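PDB 5EYB: DNA-binding protein reb1 from Schizosaccharomyces pombe, which binds specific DNA sites in the ribosomal DNA enhancer and promoter and upstream of many genes, and helps to terminate transcription by RNA polymerase I. Local coordinates for residues A[264-267]-A[268-271]; A[253-256]-A[257-261]; A[209-212]-A[213-217]; A[224-227]-A[228-232]; A[324-327]-A[328-332]. All coordinates share one frame; numbering follows the deposited sequence.

Contact 1: A[264-267]-A[268-271]; sequences TRLQ and CRYK. With nucleotides of chain C; nucleotides of chain B.
The side-chain amide of Gln-267 is shared between a helix cap and the DNA backbone. Its OE1 accepts Thr-264 N on an in-plane lone pair at 3.1 Å (N-H...O 169°), while Gln-267 N returns a bond to Thr-264 OG1 at 3.2 Å, completing a capping box. The other branch of the same amide, Gln-267 NE2, donates to OP1 of DT11 of chain C at 2.7 Å, so cap and phosphate together restrain the group's rotation. The i to i+4 backbone bonds run from Cys-268 to Thr-264, Arg-269 to Arg-265, Tyr-270 to Leu-266 and Lys-271 to Gln-267. This turn starts helix 265-275, the second helix of a predicted Myb-type helix-turn-helix and the one whose side chains read bases here. Arg-265 turns CG between its backbone N and carbonyl carbon (chi1 63°) and then runs extended to the guanine of DG14 of chain B, with NH1 on N7 at 3.0 Å (168°) and NH2 on O6. Leu-266 CG lies 4.0 Å above the guanidinium plane, over its centre. On the other strand, the methyl C7 of DT11 of chain C sits over one face of Tyr-270, 3.8 Å from CD1.

Contact 2: A[253-256]-A[257-261]; sequences WTLV and AQMLG
Leu-255 O accepts Met-259 N at 3.0 Å (N-H...O 157°), and the thioether chain of the same methionine folds back beside this oxygen. The stretch belongs to helix 253-260, the first helix of a helix-turn-helix predicted in the second Myb repeat. Equivalent i to i+4 bonds join Ala-257 N to Trp-253 O at 3.0 Å, Gln-258 N to Thr-254 O and Leu-260 N to Val-256 O. Two side-chain pairings form on the exposed flank, Leu-255 with Gln-258 and Leu-255 with Met-259. In the first, the extended Gln-258 chain brings OE1 to 3.8 Å from the Leu-255 branch CD1. The inward flank is apolar: Val-256 meets Leu-234 and Cys-268, and Leu-260 meets Trp-226, on parts of the same repeat. Gly-261 is the first residue to leave the helix, with a positive phi of 83°; its N still bonds back to Ala-257 O. In the second pairing Met-259 is straight through chi2 and then bends at chi3 (-72°), a turn that carries its terminal CE over to Leu-255, 3.8 Å from CG.

Contact 3: A[209-212]-A[213-217]; sequences DRWR and DVVRF. With nucleotides of chain B; nucleotides of chain C.
Trp-211 and Arg-216 form the closely packed end of this turn: Arg-216 CB sits over one indole face, 3.9 Å from the centroid of the five-membered ring and 16° off its normal, a CH-pi contact. Arg-216 NH1 stands at the ring edge beside Trp-211 NE1, 3.0 Å away, two donors with no bond between them. Val-215 CG1 adds an apolar touch, 3.9 Å from Trp-211 CE3. The solvent side is that of Arg-216, an exposed residue with an extended chain. The backbone widens here into a pi-type turn, since Val-215 N bonds to Arg-210 O at 2.9 Å and Arg-216 N to Trp-211 O at 2.8 Å, each five residues back. The turn belongs to the C-terminal part of helix 204-215 and the residues that follow; this is the second helix of a predicted helix-turn-helix in the first Myb repeat. Toward DNA the grip is polar. Arg-212, bent at chi3 (60°), places NH2 2.8 Å from O6 and NH1 near N7 of DG13 of chain B. Asp-209 OD2 receives N4 of DC15 of chain C at 2.9 Å. A weak salt bridge joins Arg-212 NH2 to Asp-213 OD2 at 3.5 Å; the main polar partner of Asp-213 is Arg-265, through OD1.

Contact 4: A[224-227]-A[228-232]; sequences NAWS and LEEET
Leu-228 opens the helix directly after Ser-227, the N-cap residue, and its side chain heads for Ile-328. Glu-229 touches the cap lightly, CB lying 3.9 Å from Ser-227 OG. Glu-230 N donates to Ser-227 OG at 3.0 Å (N-H...O 155°), the serine hydroxyl being held between backbone N and carbonyl carbon (chi1 71°), while Glu-230 OE1 takes Ser-227 N in a weak return bond of 3.3 Å and also forms a salt bridge with Lys-222. The pair is a capping box. The extended Glu-230 chain also brings CG to 3.9 Å from Trp-226 CE3, and its OE2 is engaged by Thr-262 and Arg-263. Glu-231 N reaches Ser-227 O at 2.9 Å, nearly along the C=O axis. Its side chain crosses Trp-226, CG lying 3.6 Å from the indole-bearing CB. Through OE2, Glu-231 joins helix 228-238 of the second Myb repeat to Lys-271 of helix 265-275, and Leu-228 and Glu-231 pack on helix 320-333.

Contact 5: A[324-327]-A[328-332]; sequences LFQF and INLKK
Leu-324 starts the turn by accepting Ile-328 N on its carbonyl O at 3.0 Å (N-H...O 155°), and both side chains face helix 228-238, the leucine against Glu-231 and the isoleucine against Leu-228, Thr-232 and Leu-235. Phe-325 O takes Asn-329 N in a longer bond of 3.3 Å. The amide group of Asn-329 lies over one face of the Phe-325 ring, toward the rim, with the two planes 61° apart. Gln-326 O accepts Leu-330 N at 3.0 Å; the glutamine chain bends at chi2 (65°), which brings NE2 to 3.9 Å from Leu-330 CG while that nitrogen donates to Asn-287. Phe-327 closes the series with its O bonded to Lys-331 N at 3.0 Å. Above its ring runs the aliphatic chain of the lysine: Lys-331 CD stands 3.7 Å from the Phe-327 centroid, over the face, a CH-pi contact. Tyr-337 touches both residues. Residues 324-332 stay about 10 Å from the DNA, nearest atoms. In the last three pairs, Phe-325/Asn-329, Gln-326/Leu-330 and Phe-327/Lys-331, side chains meet beside the backbone bond, and helix 320-333 packs between helices 228-238 and 284-299, as in all-helical domains.

Along the chain the order is contact 3, contact 4, contact 2, contact 1, contact 5. Contacts 1, 2 and 4 share the second Myb repeat, their centres 9 to 14 Å apart, with each pair in touch. Contact 3 belongs to the first repeat, yet it meets contact 1 through the salt bridge between Arg-265 NE and Asp-213 OD1 (3.1 Å), so the two base-reading helices 204-215 and 265-275 lean on one another over the DNA. Contact 5, on helix 320-333, touches contact 4 and its centre lies about 31 Å from that of contact 3. The series therefore runs from two DNA-facing repeats to a C-terminal helical part linked to them through helix 228-238 and the Lys-271 to Asp-321 salt bridge.

Contact 1: A[264-267]-A[268-271]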
# COMPACT_ATOMS: atom_id res chain seq x y z
N THR A 264 1.86 0.87 12.59
CA THR A 264 1.82 2.01 11.68
C THR A 264 0.39 2.33 11.25
O THR A 264 -0.53 1.56 11.52
CB THR A 264 2.67 1.77 10.41
OG1 THR A 264 2.01 0.81 9.57
CG2 THR A 264 4.05 1.26 10.78
N ARG A 265 0.21 3.46 10.59
CA ARG A 265 -1.13 3.87 10.16
C ARG A 265 -1.71 2.89 9.14
O ARG A 265 -2.90 2.60 9.17
CB ARG A 265 -1.10 5.29 9.57
CG ARG A 265 -0.26 5.42 8.32
CD ARG A 265 -0.26 6.81 7.72
NE ARG A 265 0.62 6.84 6.56
CZ ARG A 265 0.23 6.68 5.31
NH1 ARG A 265 -1.06 6.52 5.03
NH2 ARG A 265 1.12 6.70 4.32
N LEU A 266 -0.86 2.38 8.24
CA LEU A 266 -1.32 1.48 7.19
C LEU A 266 -1.63 0.10 7.76
O LEU A 266 -2.55 -0.57 7.29
CB LEU A 266 -0.27 1.37 6.08
CG LEU A 266 -0.09 2.63 5.23
CD1 LEU A 266 0.94 2.40 4.15
CD2 LEU A 266 -1.41 3.07 4.62
N GLN A 267 -0.86 -0.31 8.76
CA GLN A 267 -1.12 -1.56 9.45
C GLN A 267 -2.46 -1.51 10.17
O GLN A 267 -3.22 -2.48 10.16
CB GLN A 267 -0.00 -1.88 10.45
CG GLN A 267 1.27 -2.41 9.82
CD GLN A 267 2.30 -2.78 10.86
OE1 GLN A 267 2.63 -1.99 11.74
NE2 GLN A 267 2.81 -4.00 10.77
N CYS A 268 -2.74 -0.37 10.80
CA CYS A 268 -4.00 -0.18 11.50
C CYS A 268 -5.15 -0.15 10.51
O CYS A 268 -6.18 -0.79 10.70
CB CYS A 268 -3.98 1.11 12.32
SG CYS A 268 -2.81 1.12 13.69
N ARG A 269 -4.95 0.61 9.43
CA ARG A 269 -5.94 0.73 8.38
C ARG A 269 -6.27 -0.64 7.81
O ARG A 269 -7.44 -0.94 7.55
CB ARG A 269 -5.44 1.66 7.27
CG ARG A 269 -6.44 1.87 6.14
CD ARG A 269 -5.85 2.73 5.04
NE ARG A 269 -6.74 2.83 3.89
CZ ARG A 269 -6.78 1.95 2.90
NH1 ARG A 269 -5.97 0.90 2.91
NH2 ARG A 269 -7.63 2.11 1.90
N TYR A 270 -5.25 -1.47 7.62
CA TYR A 270 -5.44 -2.80 7.06
C TYR A 270 -6.15 -3.73 8.04
O TYR A 270 -7.13 -4.38 7.69
CB TYR A 270 -4.11 -3.41 6.63
CG TYR A 270 -4.27 -4.76 5.96
CD1 TYR A 270 -4.60 -4.85 4.62
CD2 TYR A 270 -4.10 -5.93 6.68
CE1 TYR A 270 -4.75 -6.08 4.00
CE2 TYR A 270 -4.25 -7.17 6.07
CZ TYR A 270 -4.57 -7.24 4.73
OH TYR A 270 -4.72 -8.47 4.13
N LYS A 271 -5.64 -3.80 9.27
CA LYS A 271 -6.20 -4.67 10.29
C LYS A 271 -7.67 -4.36 10.57
O LYS A 271 -8.49 -5.27 10.71
CB LYS A 271 -5.40 -4.56 11.59
CG LYS A 271 -6.08 -5.21 12.79
CD LYS A 271 -6.22 -6.71 12.63
CE LYS A 271 -4.87 -7.38 12.65
NZ LYS A 271 -4.99 -8.86 12.76
P DA C 10 -3.63 -11.20 6.32
OP1 DA C 10 -4.00 -11.96 7.53
OP2 DA C 10 -4.67 -10.48 5.55
O5' DA C 10 -2.49 -10.15 6.73
C5' DA C 10 -1.29 -10.61 7.32
C4' DA C 10 -0.12 -9.71 6.95
O4' DA C 10 0.10 -9.76 5.52
C3' DA C 10 -0.31 -8.23 7.30
O3' DA C 10 0.73 -7.81 8.17
C2' DA C 10 -0.27 -7.50 5.95
C1' DA C 10 0.47 -8.49 5.07
N9 DA C 10 0.10 -8.37 3.66
C8 DA C 10 -1.15 -8.47 3.12
N7 DA C 10 -1.19 -8.32 1.82
C5 DA C 10 0.14 -8.11 1.48
C6 DA C 10 0.77 -7.89 0.24
N6 DA C 10 0.11 -7.84 -0.93
N1 DA C 10 2.11 -7.72 0.24
C2 DA C 10 2.76 -7.77 1.41
N3 DA C 10 2.28 -7.97 2.63
C4 DA C 10 0.95 -8.14 2.60
P DG B 14 -8.01 7.70 2.07
OP1 DG B 14 -9.38 7.77 1.53
OP2 DG B 14 -7.76 7.09 3.39
O5' DG B 14 -7.07 6.96 1.01
C5' DG B 14 -6.85 7.55 -0.25
C4' DG B 14 -5.96 6.67 -1.10
O4' DG B 14 -4.56 6.92 -0.78
C3' DG B 14 -6.17 5.16 -0.92
O3' DG B 14 -6.21 4.54 -2.19
C2' DG B 14 -4.94 4.73 -0.13
C1' DG B 14 -3.90 5.69 -0.67
N9 DG B 14 -2.74 5.85 0.19
C8 DG B 14 -2.74 6.08 1.55
N7 DG B 14 -1.54 6.19 2.06
C5 DG B 14 -0.69 6.02 0.97
C6 DG B 14 0.72 6.03 0.91
O6 DG B 14 1.52 6.20 1.83
N1 DG B 14 1.18 5.82 -0.39
C2 DG B 14 0.37 5.62 -1.49
N2 DG B 14 0.99 5.43 -2.66
N3 DG B 14 -0.95 5.61 -1.44
C4 DG B 14 -1.41 5.81 -0.19
P DT C 11 0.91 -6.26 8.55
OP1 DT C 11 1.43 -6.21 9.94
OP2 DT C 11 -0.34 -5.52 8.23
O5' DT C 11 2.07 -5.77 7.56
C5' DT C 11 3.26 -6.53 7.48
C4' DT C 11 4.22 -5.95 6.45
O4' DT C 11 3.65 -6.08 5.13
C3' DT C 11 4.55 -4.47 6.65
O3' DT C 11 5.96 -4.30 6.67
C2' DT C 11 3.91 -3.78 5.43
C1' DT C 11 3.88 -4.90 4.40
N1 DT C 11 2.78 -4.76 3.39
C2 DT C 11 3.10 -4.51 2.08
O2 DT C 11 4.24 -4.37 1.68
N3 DT C 11 2.02 -4.42 1.24
C4 DT C 11 0.69 -4.56 1.57
O4 DT C 11 -0.21 -4.46 0.73
C5 DT C 11 0.42 -4.83 2.96
C7 DT C 11 -0.99 -5.00 3.44
C6 DT C 11 1.47 -4.92 3.79

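Contact 2: A[253-256]-A[257-261]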
# COMPACT_ATOMS: atom_id res chain seq x y z
N TRP A 253 -6.08 7.69 10.23
CA TRP A 253 -5.24 6.54 10.54
C TRP A 253 -3.88 6.93 11.10
O TRP A 253 -3.22 6.13 11.76
CB TRP A 253 -5.06 5.66 9.30
CG TRP A 253 -6.34 5.04 8.86
CD1 TRP A 253 -7.00 5.25 7.69
CD2 TRP A 253 -7.14 4.11 9.61
NE1 TRP A 253 -8.15 4.51 7.65
CE2 TRP A 253 -8.27 3.80 8.82
CE3 TRP A 253 -7.02 3.52 10.87
CZ2 TRP A 253 -9.26 2.92 9.24
CZ3 TRP A 253 -8.00 2.64 11.29
CH2 TRP A 253 -9.11 2.35 10.48
N THR A 254 -3.45 8.17 10.85
CA THR A 254 -2.20 8.65 11.41
C THR A 254 -2.35 8.86 12.92
O THR A 254 -1.47 8.50 13.70
CB THR A 254 -1.73 9.96 10.75
OG1 THR A 254 -1.52 9.73 9.35
CG2 THR A 254 -0.44 10.44 11.37
N LEU A 255 -3.48 9.44 13.32
CA LEU A 255 -3.75 9.62 14.74
C LEU A 255 -4.04 8.28 15.40
O LEU A 255 -3.65 8.05 16.54
CB LEU A 255 -4.93 10.58 14.96
CG LEU A 255 -5.30 10.87 16.41
CD1 LEU A 255 -4.15 11.55 17.15
CD2 LEU A 255 -6.57 11.71 16.49
N VAL A 256 -4.72 7.40 14.67
CA VAL A 256 -5.04 6.06 15.15
C VAL A 256 -3.78 5.29 15.53
O VAL A 256 -3.71 4.67 16.60
CB VAL A 256 -5.83 5.27 14.10
CG1 VAL A 256 -5.64 3.76 14.28
CG2 VAL A 256 -7.31 5.65 14.13
N ALA A 257 -2.78 5.33 14.66
CA ALA A 257 -1.51 4.65 14.91
C ALA A 257 -0.77 5.28 16.09
O ALA A 257 -0.16 4.58 16.89
CB ALA A 257 -0.65 4.67 13.66
N GLN A 258 -0.83 6.60 16.18
CA GLN A 258 -0.17 7.32 17.25
C GLN A 258 -0.68 6.88 18.62
O GLN A 258 0.10 6.66 19.55
CB GLN A 258 -0.36 8.83 17.08
CG GLN A 258 0.13 9.66 18.26
CD GLN A 258 -0.22 11.13 18.12
OE1 GLN A 258 -0.34 11.65 17.01
NE2 GLN A 258 -0.39 11.80 19.25
N MET A 259 -2.00 6.75 18.74
CA MET A 259 -2.61 6.36 20.01
C MET A 259 -2.40 4.88 20.33
O MET A 259 -2.25 4.51 21.49
CB MET A 259 -4.11 6.68 19.99
CG MET A 259 -4.42 8.17 19.92
SD MET A 259 -6.18 8.51 20.01
CE MET A 259 -6.72 7.95 18.40
N LEU A 260 -2.40 4.04 19.31
CA LEU A 260 -2.11 2.62 19.50
C LEU A 260 -0.64 2.44 19.86
O LEU A 260 -0.31 1.75 20.82
CB LEU A 260 -2.46 1.82 18.24
CG LEU A 260 -2.46 0.30 18.35
CD1 LEU A 260 -3.38 -0.17 19.47
CD2 LEU A 260 -2.86 -0.33 17.03
N GLY A 261 0.24 3.08 19.10
CA GLY A 261 1.65 3.18 19.45
C GLY A 261 2.53 1.99 19.09
O GLY A 261 3.75 2.07 19.23

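Contact 3: A[209-212]-A[213-217]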
# COMPACT_ATOMS: atom_id res chain seq x y z
N ASP A 209 7.86 10.81 5.58
CA ASP A 209 7.39 9.43 5.48
C ASP A 209 8.22 8.50 6.36
O ASP A 209 7.67 7.66 7.08
CB ASP A 209 7.39 8.95 4.03
CG ASP A 209 6.43 9.74 3.15
OD1 ASP A 209 5.47 10.33 3.67
OD2 ASP A 209 6.65 9.76 1.91
N ARG A 210 9.55 8.65 6.31
CA ARG A 210 10.43 7.85 7.15
C ARG A 210 10.12 8.05 8.62
O ARG A 210 10.13 7.10 9.40
CB ARG A 210 11.89 8.19 6.89
CG ARG A 210 12.69 7.03 6.34
CD ARG A 210 12.73 5.85 7.28
NE ARG A 210 12.95 4.60 6.55
CZ ARG A 210 13.33 3.45 7.09
NH1 ARG A 210 13.55 3.38 8.40
NH2 ARG A 210 13.49 2.38 6.33
N TRP A 211 9.85 9.29 9.00
CA TRP A 211 9.51 9.61 10.38
C TRP A 211 8.13 9.08 10.77
O TRP A 211 8.00 8.30 11.71
CB TRP A 211 9.59 11.12 10.63
CG TRP A 211 9.11 11.52 11.99
CD1 TRP A 211 7.86 11.99 12.32
CD2 TRP A 211 9.85 11.47 13.22
NE1 TRP A 211 7.79 12.24 13.67
CE2 TRP A 211 9.00 11.93 14.24
CE3 TRP A 211 11.15 11.08 13.55
CZ2 TRP A 211 9.41 12.01 15.57
CZ3 TRP A 211 11.56 11.17 14.86
CH2 TRP A 211 10.69 11.63 15.86
N ARG A 212 7.10 9.51 10.03
CA ARG A 212 5.72 9.16 10.36
C ARG A 212 5.46 7.65 10.37
O ARG A 212 4.76 7.15 11.24
CB ARG A 212 4.75 9.82 9.38
CG ARG A 212 3.29 9.46 9.64
CD ARG A 212 2.38 9.97 8.55
NE ARG A 212 2.73 9.42 7.24
CZ ARG A 212 2.14 9.77 6.10
NH1 ARG A 212 1.16 10.67 6.11
NH2 ARG A 212 2.53 9.22 4.96
N ASP A 213 6.04 6.94 9.41
CA ASP A 213 5.70 5.53 9.23
C ASP A 213 6.73 4.55 9.79
O ASP A 213 6.48 3.35 9.82
CB ASP A 213 5.49 5.24 7.74
CG ASP A 213 4.24 5.90 7.19
OD1 ASP A 213 3.21 5.91 7.90
OD2 ASP A 213 4.28 6.41 6.05
N VAL A 214 7.88 5.04 10.24
CA VAL A 214 8.91 4.14 10.77
C VAL A 214 9.58 4.65 12.05
O VAL A 214 9.47 4.03 13.10
CB VAL A 214 10.02 3.87 9.73
CG1 VAL A 214 11.09 2.99 10.35
CG2 VAL A 214 9.45 3.21 8.48
N VAL A 215 10.29 5.77 11.94
CA VAL A 215 11.17 6.23 13.01
C VAL A 215 10.43 6.80 14.23
O VAL A 215 10.90 6.66 15.35
CB VAL A 215 12.16 7.28 12.46
CG1 VAL A 215 13.14 7.73 13.55
CG2 VAL A 215 12.93 6.70 11.28
N ARG A 216 9.27 7.43 14.01
CA ARG A 216 8.50 8.00 15.12
C ARG A 216 8.19 6.97 16.20
O ARG A 216 8.16 7.29 17.38
CB ARG A 216 7.18 8.61 14.61
CG ARG A 216 6.38 9.31 15.71
CD ARG A 216 5.07 9.92 15.21
NE ARG A 216 4.45 10.79 16.21
CZ ARG A 216 4.67 12.10 16.31
NH1 ARG A 216 5.49 12.70 15.47
NH2 ARG A 216 4.06 12.80 17.26
N PHE A 217 7.95 5.73 15.78
CA PHE A 217 7.56 4.68 16.70
C PHE A 217 8.74 4.20 17.54
O PHE A 217 8.56 3.68 18.64
CB PHE A 217 6.96 3.50 15.94
CG PHE A 217 5.65 3.83 15.28
CD1 PHE A 217 4.46 3.68 15.97
CD2 PHE A 217 5.61 4.29 13.97
CE1 PHE A 217 3.25 3.99 15.37
CE2 PHE A 217 4.41 4.59 13.37
CZ PHE A 217 3.23 4.44 14.06
P DG B 13 -7.05 11.95 6.68
OP1 DG B 13 -8.51 12.14 6.68
OP2 DG B 13 -6.40 11.21 7.79
O5' DG B 13 -6.59 11.26 5.31
C5' DG B 13 -6.82 11.93 4.08
C4' DG B 13 -6.27 11.13 2.92
O4' DG B 13 -4.85 11.32 2.82
C3' DG B 13 -6.48 9.61 3.02
O3' DG B 13 -7.45 9.21 2.08
C2' DG B 13 -5.10 9.01 2.69
C1' DG B 13 -4.30 10.21 2.18
N9 DG B 13 -2.88 10.15 2.51
C8 DG B 13 -2.31 10.35 3.74
N7 DG B 13 -1.01 10.23 3.73
C5 DG B 13 -0.70 9.93 2.41
C6 DG B 13 0.55 9.69 1.80
O6 DG B 13 1.67 9.70 2.32
N1 DG B 13 0.42 9.43 0.44
C2 DG B 13 -0.77 9.39 -0.24
N2 DG B 13 -0.69 9.12 -1.55
N3 DG B 13 -1.95 9.62 0.32
C4 DG B 13 -1.84 9.88 1.64
P DC C 15 8.08 8.05 -6.72
OP1 DC C 15 8.63 8.12 -8.09
OP2 DC C 15 8.79 8.70 -5.59
O5' DC C 15 6.60 8.64 -6.72
C5' DC C 15 5.57 7.97 -7.43
C4' DC C 15 4.22 8.38 -6.91
O4' DC C 15 4.09 7.98 -5.54
C3' DC C 15 3.96 9.88 -6.90
O3' DC C 15 3.31 10.25 -8.11
C2' DC C 15 3.05 10.09 -5.68
C1' DC C 15 3.08 8.75 -4.94
N1 DC C 15 3.39 8.88 -3.50
C2 DC C 15 2.35 8.88 -2.57
O2 DC C 15 1.19 8.79 -2.97
N3 DC C 15 2.65 9.00 -1.25
C4 DC C 15 3.92 9.10 -0.86
N4 DC C 15 4.17 9.21 0.45
C5 DC C 15 5.00 9.09 -1.80
C6 DC C 15 4.69 8.98 -3.09

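Contact 4: A[224-227]-A[228-232]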
# COMPACT_ATOMS: atom_id res chain seq x y z
N ASN A 224 5.21 -8.68 14.36
CA ASN A 224 4.57 -9.95 14.66
C ASN A 224 3.06 -9.88 14.48
O ASN A 224 2.51 -8.85 14.09
CB ASN A 224 4.90 -10.37 16.10
N ALA A 225 2.38 -10.99 14.75
CA ALA A 225 0.93 -11.03 14.66
C ALA A 225 0.31 -10.23 15.80
O ALA A 225 0.84 -10.21 16.91
CB ALA A 225 0.43 -12.47 14.68
N TRP A 226 -0.81 -9.57 15.52
CA TRP A 226 -1.51 -8.77 16.51
C TRP A 226 -1.95 -9.61 17.71
O TRP A 226 -2.39 -10.75 17.55
CB TRP A 226 -2.73 -8.10 15.88
CG TRP A 226 -2.42 -6.99 14.92
CD1 TRP A 226 -1.69 -7.08 13.77
CD2 TRP A 226 -2.87 -5.63 15.01
NE1 TRP A 226 -1.64 -5.86 13.14
CE2 TRP A 226 -2.36 -4.95 13.88
CE3 TRP A 226 -3.64 -4.92 15.93
CZ2 TRP A 226 -2.60 -3.60 13.66
CZ3 TRP A 226 -3.88 -3.58 15.71
CH2 TRP A 226 -3.36 -2.93 14.58
N SER A 227 -1.84 -9.04 18.90
CA SER A 227 -2.37 -9.68 20.10
C SER A 227 -3.84 -9.31 20.24
O SER A 227 -4.30 -8.34 19.65
CB SER A 227 -1.59 -9.27 21.34
OG SER A 227 -1.84 -7.91 21.68
N LEU A 228 -4.58 -10.09 21.03
CA LEU A 228 -5.99 -9.82 21.27
C LEU A 228 -6.17 -8.44 21.90
O LEU A 228 -7.11 -7.72 21.58
CB LEU A 228 -6.61 -10.89 22.17
CG LEU A 228 -8.11 -10.76 22.43
CD1 LEU A 228 -8.89 -11.16 21.20
CD2 LEU A 228 -8.53 -11.60 23.63
N GLU A 229 -5.25 -8.10 22.80
CA GLU A 229 -5.25 -6.80 23.45
C GLU A 229 -5.04 -5.68 22.43
O GLU A 229 -5.74 -4.67 22.44
CB GLU A 229 -4.16 -6.75 24.54
CG GLU A 229 -3.97 -5.38 25.18
CD GLU A 229 -5.20 -4.90 25.92
OE1 GLU A 229 -5.92 -5.75 26.50
OE2 GLU A 229 -5.46 -3.68 25.92
N GLU A 230 -4.07 -5.90 21.54
CA GLU A 230 -3.74 -4.94 20.50
C GLU A 230 -4.92 -4.67 19.58
O GLU A 230 -5.22 -3.53 19.25
CB GLU A 230 -2.54 -5.45 19.70
CG GLU A 230 -1.62 -4.36 19.19
CD GLU A 230 -0.33 -4.92 18.63
OE1 GLU A 230 -0.15 -6.16 18.66
OE2 GLU A 230 0.51 -4.13 18.15
N GLU A 231 -5.59 -5.74 19.16
CA GLU A 231 -6.76 -5.63 18.28
C GLU A 231 -7.95 -4.99 18.99
O GLU A 231 -8.74 -4.27 18.37
CB GLU A 231 -7.15 -7.01 17.75
CG GLU A 231 -6.20 -7.56 16.71
CD GLU A 231 -6.19 -9.07 16.68
OE1 GLU A 231 -6.53 -9.69 17.71
OE2 GLU A 231 -5.85 -9.65 15.62
N THR A 232 -8.07 -5.26 20.28
CA THR A 232 -9.14 -4.69 21.08
C THR A 232 -8.92 -3.20 21.26
O THR A 232 -9.86 -2.40 21.17
CB THR A 232 -9.25 -5.37 22.46
OG1 THR A 232 -9.26 -6.80 22.29
CG2 THR A 232 -10.51 -4.93 23.18
O HOH W 1 -5.59 -11.76 18.51

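Contact 5: A[324-327]-A[328-332]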
# COMPACT_ATOMS: atom_id res chain seq x y z
N LEU A 324 -12.38 -13.11 15.26
CA LEU A 324 -11.80 -12.32 16.35
C LEU A 324 -12.67 -11.11 16.64
O LEU A 324 -12.92 -10.77 17.80
CB LEU A 324 -10.38 -11.88 16.03
CG LEU A 324 -9.23 -12.79 16.47
CD1 LEU A 324 -9.30 -14.12 15.78
CD2 LEU A 324 -7.90 -12.13 16.20
N PHE A 325 -13.12 -10.45 15.58
CA PHE A 325 -14.00 -9.30 15.71
C PHE A 325 -15.28 -9.69 16.46
O PHE A 325 -15.73 -8.96 17.33
CB PHE A 325 -14.34 -8.74 14.34
CG PHE A 325 -15.24 -7.53 14.38
CD1 PHE A 325 -14.75 -6.30 14.80
CD2 PHE A 325 -16.57 -7.63 14.01
CE1 PHE A 325 -15.57 -5.19 14.84
CE2 PHE A 325 -17.39 -6.52 14.05
CZ PHE A 325 -16.90 -5.30 14.47
N GLN A 326 -15.83 -10.84 16.10
CA GLN A 326 -17.06 -11.31 16.73
C GLN A 326 -16.85 -11.67 18.19
O GLN A 326 -17.71 -11.42 19.04
CB GLN A 326 -17.62 -12.52 15.97
CG GLN A 326 -18.91 -13.07 16.55
CD GLN A 326 -20.07 -12.10 16.46
OE1 GLN A 326 -20.02 -11.12 15.72
NE2 GLN A 326 -21.13 -12.37 17.21
N PHE A 327 -15.70 -12.26 18.49
CA PHE A 327 -15.36 -12.62 19.85
C PHE A 327 -15.21 -11.39 20.74
O PHE A 327 -15.62 -11.40 21.90
CB PHE A 327 -14.07 -13.46 19.88
CG PHE A 327 -13.69 -13.94 21.25
CD1 PHE A 327 -14.62 -14.53 22.09
CD2 PHE A 327 -12.38 -13.81 21.69
CE1 PHE A 327 -14.26 -14.97 23.34
CE2 PHE A 327 -12.02 -14.26 22.95
CZ PHE A 327 -12.96 -14.84 23.77
N ILE A 328 -14.63 -10.32 20.19
CA ILE A 328 -14.47 -9.07 20.92
C ILE A 328 -15.82 -8.51 21.35
O ILE A 328 -16.02 -8.14 22.50
CB ILE A 328 -13.73 -8.00 20.08
CG1 ILE A 328 -12.33 -8.48 19.70
CG2 ILE A 328 -13.64 -6.69 20.84
CD1 ILE A 328 -11.44 -8.70 20.88
N ASN A 329 -16.76 -8.48 20.41
CA ASN A 329 -18.09 -7.93 20.68
C ASN A 329 -18.88 -8.80 21.64
O ASN A 329 -19.70 -8.30 22.41
CB ASN A 329 -18.86 -7.75 19.38
CG ASN A 329 -18.22 -6.73 18.46
OD1 ASN A 329 -17.06 -6.37 18.63
ND2 ASN A 329 -18.98 -6.26 17.48
N LEU A 330 -18.65 -10.11 21.60
CA LEU A 330 -19.32 -11.03 22.51
C LEU A 330 -18.82 -10.84 23.93
O LEU A 330 -19.61 -10.85 24.87
CB LEU A 330 -19.11 -12.48 22.06
CG LEU A 330 -19.94 -12.91 20.85
CD1 LEU A 330 -19.60 -14.35 20.48
CD2 LEU A 330 -21.42 -12.76 21.13
N LYS A 331 -17.51 -10.66 24.09
CA LYS A 331 -16.93 -10.40 25.41
C LYS A 331 -17.49 -9.11 26.00
O LYS A 331 -17.70 -9.01 27.21
CB LYS A 331 -15.40 -10.30 25.31
CG LYS A 331 -14.68 -11.65 25.28
CD LYS A 331 -13.22 -11.49 24.87
CE LYS A 331 -12.46 -10.58 25.82
NZ LYS A 331 -12.36 -11.15 27.19
N LYS A 332 -17.75 -8.14 25.13
CA LYS A 332 -18.24 -6.83 25.56
C LYS A 332 -19.74 -6.85 25.91
O LYS A 332 -20.18 -6.11 26.79
CB LYS A 332 -17.97 -5.79 24.47
CG LYS A 332 -18.36 -4.37 24.83
CD LYS A 332 -18.15 -3.42 23.65
CE LYS A 332 -18.63 -2.01 23.98
NZ LYS A 332 -18.46 -1.08 22.83